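PDB 2IAY: hypothetical protein from Lactobacillus plantarum, which is of unknown function but may play a part in amino-acid metabolism. Local coordinates for residues E93-E96 with Q97-I101. Numbering follows the deposited sequence.
Sequences EAVE and QLRYI
Glu93 to Glu96 hand their carbonyl oxygens to the amides of Gln97 to Tyr100, four successive i to i+4 hydrogen bonds that join two consecutive turns of one alpha helix. The Arg99 N to Val95 O bond is 2.8 Å long; Gln97 N to Glu93 O, at 3.1 Å, is a little longer. Glu93 O has a second partner: a water donates weakly to it and also donates to Gln97 OE1, 2.7 Å from the water oxygen. With CG anti to the backbone N (chi1 -174°) and an extended chain beyond, Gln97 carries OE1 out to this water. The same OE1 accepts the backbone N-H of Asp48, so the amide end ties the helix to the segment just after strand 41-47.

Around the helix, Val95 and Arg99 run side by side in the same direction, with Val95 CG1 4.2 Å from Arg99 CG. The arginine chain folds close to the backbone before departing, its CG resting 3.3 Å from Val95 O; the bend at chi2 (-61°) then turns it away from the preceding turn. Its guanidinium group forms a salt bridge through NH2 with Asp13 and a weak hydrogen bond through NH1 with Tyr17, while both Val95 and Arg99 touch Phe86. Ala94 and Leu98, one turn apart, are buried against Phe57 and Leu59 of strand 57-63, respectively, whereas Glu96 and Tyr100 are exposed. This division between a buried apolar stripe and exposed polar positions is the pattern of an amphipathic alpha helix, here helix 92-107 packed against the four-stranded antiparallel sheet.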
ATOM      1  N   GLU A  93     -16.407   0.614   2.745  1.00 10.10           N
ATOM      2  CA  GLU A  93     -15.789  -0.219   3.779  1.00  9.36           C
ATOM      3  C   GLU A  93     -14.330  -0.533   3.401  1.00  8.25           C
ATOM      4  O   GLU A  93     -13.454  -0.567   4.275  1.00  9.20           O
ATOM      5  CB  GLU A  93     -16.562  -1.506   4.069  1.00 12.42           C
ATOM      6  CG  GLU A  93     -17.911  -1.270   4.706  1.00 11.80           C
ATOM      7  CD  GLU A  93     -18.743  -2.539   4.832  1.00 14.56           C
ATOM      8  OE1 GLU A  93     -18.243  -3.671   4.691  1.00 11.85           O
ATOM      9  OE2 GLU A  93     -19.958  -2.401   5.055  1.00 25.86           O
ATOM     10  N   ALA A  94     -14.073  -0.855   2.147  1.00  8.43           N
ATOM     11  CA  ALA A  94     -12.700  -1.115   1.681  1.00  8.42           C
ATOM     12  C   ALA A  94     -11.854   0.135   1.869  1.00  7.62           C
ATOM     13  O   ALA A  94     -10.702   0.033   2.285  1.00  7.43           O
ATOM     14  CB  ALA A  94     -12.705  -1.586   0.227  1.00  9.18           C
ATOM     15  N   VAL A  95     -12.396   1.306   1.523  1.00  8.26           N
ATOM     16  CA  VAL A  95     -11.649   2.557   1.687  1.00  7.86           C
ATOM     17  C   VAL A  95     -11.348   2.800   3.162  1.00  7.11           C
ATOM     18  O   VAL A  95     -10.220   3.151   3.492  1.00  7.54           O
ATOM     19  CB  VAL A  95     -12.409   3.749   1.080  1.00  8.43           C
ATOM     20  CG1 VAL A  95     -11.705   5.050   1.470  1.00 10.92           C
ATOM     21  CG2 VAL A  95     -12.492   3.617  -0.423  1.00 10.61           C
ATOM     22  N   GLU A  96     -12.320   2.591   4.049  1.00  6.82           N
ATOM     23  CA  GLU A  96     -12.027   2.789   5.468  1.00  6.73           C
ATOM     24  C   GLU A  96     -10.919   1.871   5.963  1.00  6.86           C
ATOM     25  O   GLU A  96     -10.041   2.302   6.748  1.00  6.36           O
ATOM     26  CB  GLU A  96     -13.273   2.602   6.318  1.00  9.02           C
ATOM     27  CG  GLU A  96     -14.252   3.781   6.186  1.00 10.54           C
ATOM     28  CD  GLU A  96     -13.536   5.124   6.438  1.00 12.59           C
ATOM     29  OE1 GLU A  96     -12.994   5.377   7.544  1.00 14.61           O
ATOM     30  OE2 GLU A  96     -13.417   5.925   5.472  1.00 14.61           O
ATOM     31  N   GLN A  97     -10.933   0.611   5.530  1.00  6.34           N
ATOM     32  CA  GLN A  97      -9.907  -0.334   5.954  1.00  6.63           C
ATOM     33  C   GLN A  97      -8.548   0.079   5.397  1.00  5.98           C
ATOM     34  O   GLN A  97      -7.537   0.031   6.088  1.00  6.15           O
ATOM     35  CB  GLN A  97     -10.313  -1.755   5.528  1.00  7.18           C
ATOM     36  CG  GLN A  97      -9.380  -2.822   6.049  1.00  6.54           C
ATOM     37  CD  GLN A  97      -9.801  -4.206   5.667  1.00  6.73           C
ATOM     38  OE1 GLN A  97     -10.817  -4.387   4.993  1.00  8.41           O
ATOM     39  NE2 GLN A  97      -8.975  -5.172   6.019  1.00  8.72           N
ATOM     40  N   LEU A  98      -8.511   0.433   4.125  1.00  6.62           N
ATOM     41  CA  LEU A  98      -7.266   0.926   3.517  1.00  6.36           C
ATOM     42  C   LEU A  98      -6.707   2.120   4.259  1.00  5.81           C
ATOM     43  O   LEU A  98      -5.531   2.202   4.579  1.00  6.60           O
ATOM     44  CB  LEU A  98      -7.526   1.237   2.043  1.00  7.80           C
ATOM     45  CG  LEU A  98      -6.331   1.841   1.291  1.00  8.92           C
ATOM     46  CD1 LEU A  98      -6.166   1.207  -0.149  1.00 12.54           C
ATOM     47  CD2 LEU A  98      -6.350   3.325   1.239  1.00 12.96           C
ATOM     48  N   ARG A  99      -7.578   3.077   4.540  1.00  6.73           N
ATOM     49  CA  ARG A  99      -7.122   4.260   5.274  1.00  7.06           C
ATOM     50  C   ARG A  99      -6.606   3.947   6.668  1.00  6.92           C
ATOM     51  O   ARG A  99      -5.647   4.549   7.142  1.00  7.70           O
ATOM     52  CB  ARG A  99      -8.226   5.302   5.337  1.00  6.86           C
ATOM     53  CG  ARG A  99      -8.553   6.004   4.017  1.00  6.93           C
ATOM     54  CD  ARG A  99      -7.383   6.787   3.438  1.00  7.89           C
ATOM     55  NE  ARG A  99      -7.911   7.689   2.396  1.00  8.34           N
ATOM     56  CZ  ARG A  99      -7.599   7.716   1.111  1.00  8.10           C
ATOM     57  NH1 ARG A  99      -6.576   7.036   0.653  1.00  8.58           N
ATOM     58  NH2 ARG A  99      -8.340   8.432   0.276  1.00  9.02           N
ATOM     59  N   TYR A 100      -7.242   2.993   7.343  1.00  7.12           N
ATOM     60  CA  TYR A 100      -6.802   2.546   8.649  1.00  6.95           C
ATOM     61  C   TYR A 100      -5.387   1.965   8.587  1.00  6.54           C
ATOM     62  O   TYR A 100      -4.552   2.272   9.415  1.00  8.08           O
ATOM     63  CB  TYR A 100      -7.833   1.508   9.183  1.00  7.94           C
ATOM     64  CG  TYR A 100      -7.558   1.056  10.596  1.00  9.50           C
ATOM     65  CD1 TYR A 100      -6.678   0.037  10.871  1.00 12.32           C
ATOM     66  CD2 TYR A 100      -8.138   1.726  11.662  1.00 12.06           C
ATOM     67  CE1 TYR A 100      -6.409  -0.330  12.215  1.00 15.51           C
ATOM     68  CE2 TYR A 100      -7.914   1.364  12.965  1.00 15.96           C
ATOM     69  CZ  TYR A 100      -7.051   0.357  13.229  1.00 14.71           C
ATOM     70  OH  TYR A 100      -6.827   0.028  14.531  1.00 21.47           O
ATOM     71  N   ILE A 101      -5.148   1.100   7.608  1.00  6.55           N
ATOM     72  CA  ILE A 101      -3.859   0.498   7.421  1.00  8.10           C
ATOM     73  C   ILE A 101      -2.806   1.572   7.168  1.00  7.45           C
ATOM     74  O   ILE A 101      -1.718   1.587   7.773  1.00  9.46           O
ATOM     75  CB  ILE A 101      -3.899  -0.553   6.261  1.00  8.46           C
ATOM     76  CG1 ILE A 101      -4.771  -1.749   6.643  1.00  8.40           C
ATOM     77  CG2 ILE A 101      -2.479  -1.000   5.891  1.00 10.45           C
ATOM     78  CD1 ILE A 101      -5.250  -2.573   5.445  1.00 10.56           C
TER
HETATM   79  O   HOH W   1     -13.424  -3.528   5.017  1.00 15.94           O